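Local atomic coordinates of xylulokinase (Brucella ovis, PDB entry 5VM1), a protein that probably catalyses the ATP-dependent phosphorylation of D-xylulose to D-xylulose 5-phosphate, as a member of the FGGY family of carbohydrate kinases. Residues L118-T128 with S194-G202; T265-Y276 with W295-S306. One frame throughout, in Å; residues are numbered along the deposited sequence.

Contact 1. Residues L118-T128 with S194-G202; sequences LDADPAFRAIT and SAELLAKTG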
loop_
_atom_site.group_PDB
_atom_site.type_symbol
_atom_site.label_atom_id
_atom_site.label_comp_id
_atom_site.label_asym_id
_atom_site.label_seq_id
_atom_site.Cartn_x
_atom_site.Cartn_y
_atom_site.Cartn_z
ATOM N N LEU A 118 -17.888 12.480 -6.918
ATOM C CA LEU A 118 -17.505 11.462 -7.889
ATOM C C LEU A 118 -17.972 10.070 -7.458
ATOM O O LEU A 118 -18.450 9.284 -8.285
ATOM C CB LEU A 118 -15.992 11.500 -8.117
ATOM C CG LEU A 118 -15.417 12.771 -8.752
ATOM C CD1 LEU A 118 -13.902 12.630 -8.929
ATOM C CD2 LEU A 118 -16.097 13.081 -10.082
ATOM N N ASP A 119 -17.880 9.752 -6.169
ATOM C CA ASP A 119 -18.297 8.423 -5.723
ATOM C C ASP A 119 -19.776 8.177 -5.992
ATOM O O ASP A 119 -20.175 7.027 -6.217
ATOM C CB ASP A 119 -17.990 8.221 -4.229
ATOM C CG ASP A 119 -18.053 6.757 -3.813
ATOM O OD1 ASP A 119 -17.178 5.972 -4.230
ATOM O OD2 ASP A 119 -19.001 6.372 -3.100
ATOM N N ALA A 120 -20.599 9.234 -5.969
ATOM C CA ALA A 120 -22.038 9.093 -6.175
ATOM C C ALA A 120 -22.414 8.910 -7.641
ATOM O O ALA A 120 -23.541 8.505 -7.938
ATOM C CB ALA A 120 -22.764 10.297 -5.587
ATOM N N ASP A 121 -21.499 9.164 -8.542
ATOM C CA ASP A 121 -21.654 8.932 -9.957
ATOM C C ASP A 121 -21.380 7.457 -10.190
ATOM O O ASP A 121 -20.230 7.006 -10.045
ATOM C CB ASP A 121 -20.685 9.835 -10.717
ATOM C CG ASP A 121 -20.886 9.810 -12.216
ATOM O OD1 ASP A 121 -21.412 8.804 -12.751
ATOM O OD2 ASP A 121 -20.482 10.810 -12.856
ATOM N N PRO A 122 -22.413 6.675 -10.528
ATOM C CA PRO A 122 -22.235 5.219 -10.648
ATOM C C PRO A 122 -21.186 4.786 -11.678
ATOM O O PRO A 122 -20.800 3.605 -11.682
ATOM C CB PRO A 122 -23.645 4.725 -11.028
ATOM C CG PRO A 122 -24.336 5.896 -11.543
ATOM C CD PRO A 122 -23.807 7.064 -10.780
ATOM N N ALA A 123 -20.707 5.692 -12.539
ATOM C CA ALA A 123 -19.690 5.307 -13.510
ATOM C C ALA A 123 -18.372 4.938 -12.822
ATOM O O ALA A 123 -17.657 4.033 -13.272
ATOM C CB ALA A 123 -19.482 6.441 -14.514
ATOM N N PHE A 124 -18.060 5.592 -11.705
ATOM C CA PHE A 124 -16.754 5.407 -11.098
ATOM C C PHE A 124 -16.593 4.029 -10.459
ATOM O O PHE A 124 -15.521 3.418 -10.582
ATOM C CB PHE A 124 -16.490 6.525 -10.105
ATOM C CG PHE A 124 -16.006 7.778 -10.742
ATOM C CD1 PHE A 124 -14.659 7.944 -11.036
ATOM C CD2 PHE A 124 -16.898 8.795 -11.065
ATOM C CE1 PHE A 124 -14.198 9.119 -11.613
ATOM C CE2 PHE A 124 -16.461 9.964 -11.654
ATOM C CZ PHE A 124 -15.097 10.131 -11.924
ATOM N N ARG A 125 -17.597 3.514 -9.737
ATOM C CA ARG A 125 -17.362 2.151 -9.253
ATOM C C ARG A 125 -17.486 1.125 -10.356
ATOM O O ARG A 125 -16.841 0.071 -10.282
ATOM C CB ARG A 125 -18.268 1.741 -8.107
ATOM C CG ARG A 125 -19.714 1.699 -8.401
ATOM C CD ARG A 125 -20.308 2.633 -7.414
ATOM N NE ARG A 125 -19.212 3.339 -6.761
ATOM C CZ ARG A 125 -18.894 3.180 -5.498
ATOM N NH1 ARG A 125 -19.604 2.348 -4.763
ATOM N NH2 ARG A 125 -17.879 3.855 -5.001
ATOM N N ALA A 126 -18.332 1.389 -11.355
ATOM C CA ALA A 126 -18.473 0.450 -12.455
ATOM C C ALA A 126 -17.179 0.359 -13.258
ATOM O O ALA A 126 -16.738 -0.740 -13.614
ATOM C CB ALA A 126 -19.648 0.859 -13.321
ATOM N N ILE A 127 -16.528 1.488 -13.512
ATOM C CA ILE A 127 -15.323 1.484 -14.337
ATOM C C ILE A 127 -14.061 1.233 -13.505
ATOM O O ILE A 127 -13.166 0.499 -13.931
ATOM C CB ILE A 127 -15.240 2.795 -15.148
ATOM C CG1 ILE A 127 -16.464 2.891 -16.077
ATOM C CG2 ILE A 127 -13.972 2.844 -15.969
ATOM C CD1 ILE A 127 -16.505 4.127 -16.992
ATOM N N THR A 128 -13.940 1.807 -12.309
ATOM C CA THR A 128 -12.747 1.559 -11.508
ATOM C C THR A 128 -12.876 0.363 -10.577
ATOM O O THR A 128 -11.849 -0.186 -10.163
ATOM C CB THR A 128 -12.392 2.768 -10.620
ATOM O OG1 THR A 128 -13.278 2.807 -9.496
ATOM C CG2 THR A 128 -12.441 4.094 -11.354
ATOM N N SER A 194 -9.904 5.342 -18.949
ATOM C CA SER A 194 -11.312 5.588 -19.245
ATOM C C SER A 194 -11.460 7.033 -19.728
ATOM O O SER A 194 -11.232 7.976 -18.965
ATOM C CB SER A 194 -12.180 5.341 -18.015
ATOM O OG SER A 194 -13.506 5.826 -18.224
ATOM N N ALA A 195 -11.838 7.214 -20.993
ATOM C CA ALA A 195 -12.092 8.567 -21.471
ATOM C C ALA A 195 -13.282 9.177 -20.746
ATOM O O ALA A 195 -13.307 10.384 -20.492
ATOM C CB ALA A 195 -12.294 8.573 -22.976
ATOM N N GLU A 196 -14.298 8.358 -20.443
ATOM C CA GLU A 196 -15.501 8.857 -19.785
ATOM C C GLU A 196 -15.174 9.475 -18.426
ATOM O O GLU A 196 -15.663 10.564 -18.104
ATOM C CB GLU A 196 -16.532 7.728 -19.654
ATOM C CG GLU A 196 -17.864 8.138 -19.011
ATOM C CD GLU A 196 -18.878 6.988 -18.897
ATOM O OE1 GLU A 196 -18.578 5.871 -19.372
ATOM O OE2 GLU A 196 -19.999 7.219 -18.383
ATOM N N LEU A 197 -14.331 8.808 -17.629
ATOM C CA LEU A 197 -13.981 9.314 -16.295
ATOM C C LEU A 197 -13.061 10.528 -16.374
ATOM O O LEU A 197 -13.151 11.443 -15.541
ATOM C CB LEU A 197 -13.303 8.217 -15.471
ATOM C CG LEU A 197 -14.060 6.923 -15.175
ATOM C CD1 LEU A 197 -13.226 5.991 -14.304
ATOM C CD2 LEU A 197 -15.434 7.202 -14.534
ATOM N N LEU A 198 -12.142 10.533 -17.345
ATOM C CA LEU A 198 -11.253 11.673 -17.532
ATOM C C LEU A 198 -12.040 12.936 -17.876
ATOM O O LEU A 198 -11.782 14.012 -17.324
ATOM C CB LEU A 198 -10.224 11.353 -18.619
ATOM C CG LEU A 198 -9.081 10.416 -18.193
ATOM C CD1 LEU A 198 -8.321 9.938 -19.412
ATOM C CD2 LEU A 198 -8.138 11.054 -17.169
ATOM N N ALA A 199 -13.004 12.827 -18.795
ATOM C CA ALA A 199 -13.818 13.984 -19.159
ATOM C C ALA A 199 -14.598 14.550 -17.971
ATOM O O ALA A 199 -14.802 15.769 -17.887
ATOM C CB ALA A 199 -14.781 13.599 -20.267
ATOM N N LYS A 200 -15.020 13.687 -17.039
ATOM C CA LYS A 200 -15.825 14.106 -15.896
ATOM C C LYS A 200 -15.021 14.904 -14.875
ATOM O O LYS A 200 -15.606 15.584 -14.023
ATOM C CB LYS A 200 -16.412 12.855 -15.221
ATOM C CG LYS A 200 -17.413 12.124 -16.080
ATOM C CD LYS A 200 -18.060 10.917 -15.425
ATOM C CE LYS A 200 -19.402 10.665 -16.084
ATOM N NZ LYS A 200 -20.117 9.521 -15.512
ATOM N N THR A 201 -13.697 14.864 -14.953
ATOM C CA THR A 201 -12.852 15.645 -14.071
ATOM C C THR A 201 -12.130 16.747 -14.823
ATOM O O THR A 201 -11.315 17.459 -14.224
ATOM C CB THR A 201 -11.847 14.740 -13.360
ATOM O OG1 THR A 201 -10.858 14.281 -14.287
ATOM C CG2 THR A 201 -12.594 13.514 -12.817
ATOM N N GLY A 202 -12.398 16.883 -16.120
ATOM C CA GLY A 202 -11.918 17.995 -16.904
ATOM C C GLY A 202 -10.621 17.759 -17.622
ATOM O O GLY A 202 -9.934 18.732 -17.955
#
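Leu197 and Phe124 make the apolar centre of this helix pair. The CD2 methyl of Leu197 sits over the middle of the Phe124 ring, 3.6 Å from its centroid and 11° off the ring normal, a CH-pi contact; Leu118 CB lies over the opposite ring face, offset toward the rim. The other branch, Leu197 CD1, reaches Ile127 CG2 and Thr128 CG2, each at 3.6 Å. Phe124, Ile127, Thr128 and Ala123 form the hole into which Leu197 fits as a knob. At the ring edge, near its plane, lies the CG2 methyl of Thr201, whose OG1 bonds to Leu198 O and to Trp185.

The polar contacts run along the outer side. Lys200, its chain extended beyond CG, carries NZ to Asp121 OD2 at 3.0 Å, meeting it on the syn side, 22° out of the carboxylate plane; the bond to OD1 is weak. Asp121 OD1 also caps helix 122-128 by accepting from Ala123 N at 3.2 Å, so one carboxylate serves both a helix start and the salt bridge. Glu196 joins this network through a long approach to Lys200.

Ser194 caps the partner helix too, its OG accepting from Leu197 N, three residues on, while touching Ile127 CD1 at 3.7 Å. The arrangement is a near-antiparallel pair of short N-capped helices within the N-terminal FGGY domain, segment axes 10.4 Å apart at closest and N-to-C directions 143° apart, with Leu197 as its single knob in a hole.

Contact 2. Residues T265-Y276 with W295-S306; sequences TSGVLFAANGAY and WHQMGVILSAAS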
loop_
_atom_site.group_PDB
_atom_site.type_symbol
_atom_site.label_atom_id
_atom_site.label_comp_id
_atom_site.label_asym_id
_atom_site.label_seq_id
_atom_site.Cartn_x
_atom_site.Cartn_y
_atom_site.Cartn_z
ATOM N N THR A 265 0.563 0.871 10.771
ATOM C CA THR A 265 -0.302 1.876 11.381
ATOM C C THR A 265 -1.749 1.622 11.019
ATOM O O THR A 265 -2.627 1.602 11.885
ATOM C CB THR A 265 0.126 3.271 10.942
ATOM O OG1 THR A 265 1.267 3.665 11.709
ATOM C CG2 THR A 265 -1.011 4.277 11.144
ATOM N N SER A 266 -1.997 1.351 9.747
ATOM C CA SER A 266 -3.253 0.805 9.274
ATOM C C SER A 266 -3.023 -0.640 8.882
ATOM O O SER A 266 -1.917 -1.019 8.499
ATOM C CB SER A 266 -3.772 1.606 8.101
ATOM O OG SER A 266 -4.050 2.907 8.557
ATOM N N GLY A 267 -4.044 -1.467 9.073
ATOM C CA GLY A 267 -3.944 -2.852 8.639
ATOM C C GLY A 267 -4.241 -2.951 7.156
ATOM O O GLY A 267 -5.122 -2.273 6.632
ATOM N N VAL A 268 -3.498 -3.809 6.472
ATOM C CA VAL A 268 -3.783 -4.083 5.067
ATOM C C VAL A 268 -3.788 -5.581 4.853
ATOM O O VAL A 268 -2.840 -6.273 5.235
ATOM C CB VAL A 268 -2.783 -3.409 4.106
ATOM C CG1 VAL A 268 -3.027 -3.880 2.712
ATOM C CG2 VAL A 268 -2.946 -1.908 4.154
ATOM N N LEU A 269 -4.848 -6.071 4.221
ATOM C CA LEU A 269 -4.954 -7.457 3.790
ATOM C C LEU A 269 -4.863 -7.424 2.268
ATOM O O LEU A 269 -5.745 -6.868 1.611
ATOM C CB LEU A 269 -6.274 -8.055 4.267
ATOM C CG LEU A 269 -6.550 -9.527 4.006
ATOM C CD1 LEU A 269 -5.571 -10.383 4.815
ATOM C CD2 LEU A 269 -7.972 -9.863 4.370
ATOM N N PHE A 270 -3.777 -7.967 1.715
ATOM C CA PHE A 270 -3.479 -7.909 0.285
ATOM C C PHE A 270 -3.585 -9.306 -0.280
ATOM O O PHE A 270 -2.867 -10.206 0.156
ATOM C CB PHE A 270 -2.083 -7.367 0.013
ATOM C CG PHE A 270 -1.756 -7.181 -1.472
ATOM C CD1 PHE A 270 -1.550 -8.269 -2.310
ATOM C CD2 PHE A 270 -1.611 -5.894 -2.012
ATOM C CE1 PHE A 270 -1.237 -8.087 -3.644
ATOM C CE2 PHE A 270 -1.299 -5.700 -3.347
ATOM C CZ PHE A 270 -1.100 -6.802 -4.160
ATOM N N ALA A 271 -4.443 -9.468 -1.276
ATOM C CA ALA A 271 -4.638 -10.743 -1.932
ATOM C C ALA A 271 -4.428 -10.576 -3.430
ATOM O O ALA A 271 -5.036 -9.693 -4.053
ATOM C CB ALA A 271 -6.047 -11.273 -1.637
ATOM N N ALA A 272 -3.590 -11.432 -4.010
ATOM C CA ALA A 272 -3.405 -11.431 -5.452
ATOM C C ALA A 272 -4.529 -12.212 -6.131
ATOM O O ALA A 272 -4.984 -13.236 -5.607
ATOM C CB ALA A 272 -2.045 -12.018 -5.804
ATOM N N ASN A 273 -4.988 -11.706 -7.295
ATOM C CA ASN A 273 -6.097 -12.283 -8.063
ATOM C C ASN A 273 -5.721 -12.641 -9.505
ATOM O O ASN A 273 -4.983 -11.907 -10.177
ATOM C CB ASN A 273 -7.316 -11.344 -8.154
ATOM C CG ASN A 273 -7.856 -10.903 -6.804
ATOM O OD1 ASN A 273 -8.394 -9.807 -6.684
ATOM N ND2 ASN A 273 -7.719 -11.748 -5.790
ATOM N N GLY A 274 -6.310 -13.725 -10.010
ATOM C CA GLY A 274 -6.192 -14.111 -11.407
ATOM C C GLY A 274 -7.115 -13.377 -12.358
ATOM O O GLY A 274 -6.985 -13.525 -13.580
ATOM N N ALA A 275 -8.048 -12.591 -11.819
ATOM C CA ALA A 275 -8.950 -11.771 -12.609
ATOM C C ALA A 275 -9.280 -10.499 -11.838
ATOM O O ALA A 275 -8.873 -10.318 -10.686
ATOM C CB ALA A 275 -10.234 -12.532 -12.960
ATOM N N TYR A 276 -9.970 -9.586 -12.522
ATOM C CA TYR A 276 -10.471 -8.369 -11.899
ATOM C C TYR A 276 -11.729 -8.700 -11.105
ATOM O O TYR A 276 -12.741 -9.121 -11.675
ATOM C CB TYR A 276 -10.728 -7.312 -12.962
ATOM C CG TYR A 276 -11.541 -6.120 -12.514
ATOM C CD1 TYR A 276 -11.081 -5.237 -11.531
ATOM C CD2 TYR A 276 -12.770 -5.865 -13.106
ATOM C CE1 TYR A 276 -11.847 -4.128 -11.166
ATOM C CE2 TYR A 276 -13.524 -4.808 -12.748
ATOM C CZ TYR A 276 -13.079 -3.939 -11.794
ATOM O OH TYR A 276 -13.916 -2.897 -11.502
ATOM N N TRP A 295 -4.354 -9.142 -11.114
ATOM C CA TRP A 295 -5.011 -8.113 -10.317
ATOM C C TRP A 295 -4.728 -8.366 -8.844
ATOM O O TRP A 295 -4.013 -9.307 -8.477
ATOM C CB TRP A 295 -6.525 -8.098 -10.556
ATOM C CG TRP A 295 -6.922 -7.399 -11.805
ATOM C CD1 TRP A 295 -7.396 -6.111 -11.915
ATOM C CD2 TRP A 295 -6.852 -7.917 -13.136
ATOM N NE1 TRP A 295 -7.633 -5.806 -13.235
ATOM C CE2 TRP A 295 -7.320 -6.897 -14.005
ATOM C CE3 TRP A 295 -6.450 -9.145 -13.686
ATOM C CZ2 TRP A 295 -7.381 -7.072 -15.382
ATOM C CZ3 TRP A 295 -6.512 -9.316 -15.045
ATOM C CH2 TRP A 295 -6.978 -8.293 -15.879
ATOM N N HIS A 296 -5.291 -7.517 -7.986
ATOM C CA HIS A 296 -5.265 -7.796 -6.553
ATOM C C HIS A 296 -6.386 -7.070 -5.833
ATOM O O HIS A 296 -6.889 -6.035 -6.285
ATOM C CB HIS A 296 -3.917 -7.424 -5.914
ATOM C CG HIS A 296 -3.743 -5.960 -5.657
ATOM N ND1 HIS A 296 -4.136 -5.354 -4.487
ATOM C CD2 HIS A 296 -3.173 -4.989 -6.410
ATOM C CE1 HIS A 296 -3.842 -4.067 -4.539
ATOM N NE2 HIS A 296 -3.248 -3.820 -5.691
ATOM N N GLN A 297 -6.705 -7.598 -4.661
ATOM C CA GLN A 297 -7.641 -6.996 -3.734
ATOM C C GLN A 297 -6.901 -6.429 -2.526
ATOM O O GLN A 297 -5.816 -6.883 -2.155
ATOM C CB GLN A 297 -8.685 -8.017 -3.279
ATOM C CG GLN A 297 -9.796 -8.166 -4.257
ATOM C CD GLN A 297 -10.440 -9.522 -4.223
ATOM O OE1 GLN A 297 -9.887 -10.482 -3.677
ATOM N NE2 GLN A 297 -11.634 -9.608 -4.788
ATOM N N MET A 298 -7.524 -5.447 -1.888
ATOM C CA MET A 298 -6.928 -4.808 -0.726
ATOM C C MET A 298 -8.042 -4.520 0.262
ATOM O O MET A 298 -8.986 -3.798 -0.061
ATOM C CB MET A 298 -6.196 -3.520 -1.118
ATOM C CG MET A 298 -4.751 -3.489 -0.717
ATOM S SD MET A 298 -4.085 -1.831 -0.716
ATOM C CE MET A 298 -4.013 -1.391 -2.432
ATOM N N GLY A 299 -7.979 -5.153 1.428
ATOM C CA GLY A 299 -8.827 -4.790 2.547
ATOM C C GLY A 299 -8.042 -3.872 3.460
ATOM O O GLY A 299 -6.883 -4.142 3.780
ATOM N N VAL A 300 -8.665 -2.757 3.836
ATOM C CA VAL A 300 -8.006 -1.728 4.639
ATOM C C VAL A 300 -8.688 -1.623 5.995
ATOM O O VAL A 300 -9.883 -1.325 6.071
ATOM C CB VAL A 300 -8.001 -0.358 3.955
ATOM C CG1 VAL A 300 -7.260 0.625 4.835
ATOM C CG2 VAL A 300 -7.362 -0.464 2.625
ATOM N N ILE A 301 -7.912 -1.812 7.059
ATOM C CA ILE A 301 -8.328 -1.568 8.432
ATOM C C ILE A 301 -7.718 -0.243 8.866
ATOM O O ILE A 301 -6.488 -0.122 8.958
ATOM C CB ILE A 301 -7.860 -2.702 9.354
ATOM C CG1 ILE A 301 -8.565 -4.001 8.980
ATOM C CG2 ILE A 301 -8.030 -2.326 10.844
ATOM C CD1 ILE A 301 -7.791 -5.198 9.373
ATOM N N LEU A 302 -8.561 0.761 9.131
ATOM C CA LEU A 302 -8.015 2.101 9.323
ATOM C C LEU A 302 -7.155 2.217 10.587
ATOM O O LEU A 302 -6.264 3.075 10.639
ATOM C CB LEU A 302 -9.128 3.138 9.325
ATOM C CG LEU A 302 -9.726 3.361 7.938
ATOM C CD1 LEU A 302 -10.724 4.493 7.985
ATOM C CD2 LEU A 302 -8.641 3.560 6.855
ATOM N N SER A 303 -7.383 1.390 11.611
ATOM C CA SER A 303 -6.552 1.470 12.808
ATOM C C SER A 303 -6.199 0.068 13.251
ATOM O O SER A 303 -7.041 -0.657 13.786
ATOM C CB SER A 303 -7.245 2.243 13.923
ATOM O OG SER A 303 -7.454 3.590 13.540
ATOM N N ALA A 304 -4.944 -0.308 13.013
ATOM C CA ALA A 304 -4.444 -1.606 13.431
ATOM C C ALA A 304 -3.372 -1.358 14.479
ATOM O O ALA A 304 -3.671 -1.373 15.686
ATOM C CB ALA A 304 -3.928 -2.419 12.241
ATOM N N ALA A 305 -2.111 -1.138 14.092
ATOM C CA ALA A 305 -1.084 -0.830 15.077
ATOM C C ALA A 305 -1.366 0.483 15.789
ATOM O O ALA A 305 -1.034 0.636 16.970
ATOM C CB ALA A 305 0.287 -0.785 14.393
ATOM N N SER A 306 -2.018 1.421 15.112
ATOM C CA SER A 306 -2.317 2.688 15.762
ATOM C C SER A 306 -3.378 2.533 16.839
ATOM O O SER A 306 -3.439 3.354 17.759
ATOM C CB SER A 306 -2.763 3.712 14.724
ATOM O OG SER A 306 -4.063 3.418 14.261
#
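The first torsions bring the rings of Phe270 and His296 together across the strands: Phe270 turns CG away from its backbone N (chi1 -175°), whereas His296 holds CG between its N and carbonyl carbon (chi1 78°). The rings form an offset stack, centroids 4.0 Å apart and planes at 16°, with Phe270 CE2 over the centre of the imidazole. Met298 CG lies in plane at the imidazole edge and packs against Val268 CG1 at 3.9 Å on the same face of the sheet.

On the face bearing Asn273 and Gln297, the two amide planes stand nearly perpendicular. Asn273 ND2 donates to Gln297 OE1 at 3.3 Å, from well above its carbonyl plane, and Thr394 is a further partner of that oxygen. Tyr276 lays its CB over the five-membered ring of Trp295, 3.5 Å from the centroid, a CH-pi contact; Trp295 NE1 bonds to Thr188 O.

Backbone bonds join the antiparallel strands from Gly267-Ile301 to Asn273-Trp295, for example Leu269 N to Gly299 O at 2.8 Å. Thr265 O accepts from Ala304 N at 3.2 Å and from Ser306 N, tying the loop before strand 267-273 to the start of helix 305-315. From the Met298 side chain, those of the predicted substrate-binding Met87 and predicted proton acceptor Asp243 are about 5 and 7 Å away. The chemistry implies that main-chain bonds fix the register of two inner strands, while the face carrying Val268, Phe270 and Met298 packs toward helix 243-251, beside the probable active site.

Contact 1 closes before contact 2 opens along the chain, and their centres lie about 23 Å apart. Contact 1 pairs helices 122-128 and 195-200 in the N-terminal FGGY domain; contact 2 joins neighbouring strands 267-273 and 295-301 of the mixed sheet in the C-terminal one. The two nevertheless touch, since Tyr276 OH lies 3.5 Å from Thr128 C as plain packing. Thr188 connects them further: its OG1 bonds to Thr128 O, and its backbone O accepts from Trp295 NE1. Thus the end of helix 122-128 and Thr188 meet the Tyr276 and Trp295 end of the strand pair, a contact between the family's two domains. The side chains of Thr128 and His88, a predicted substrate residue, are about 10 Å apart.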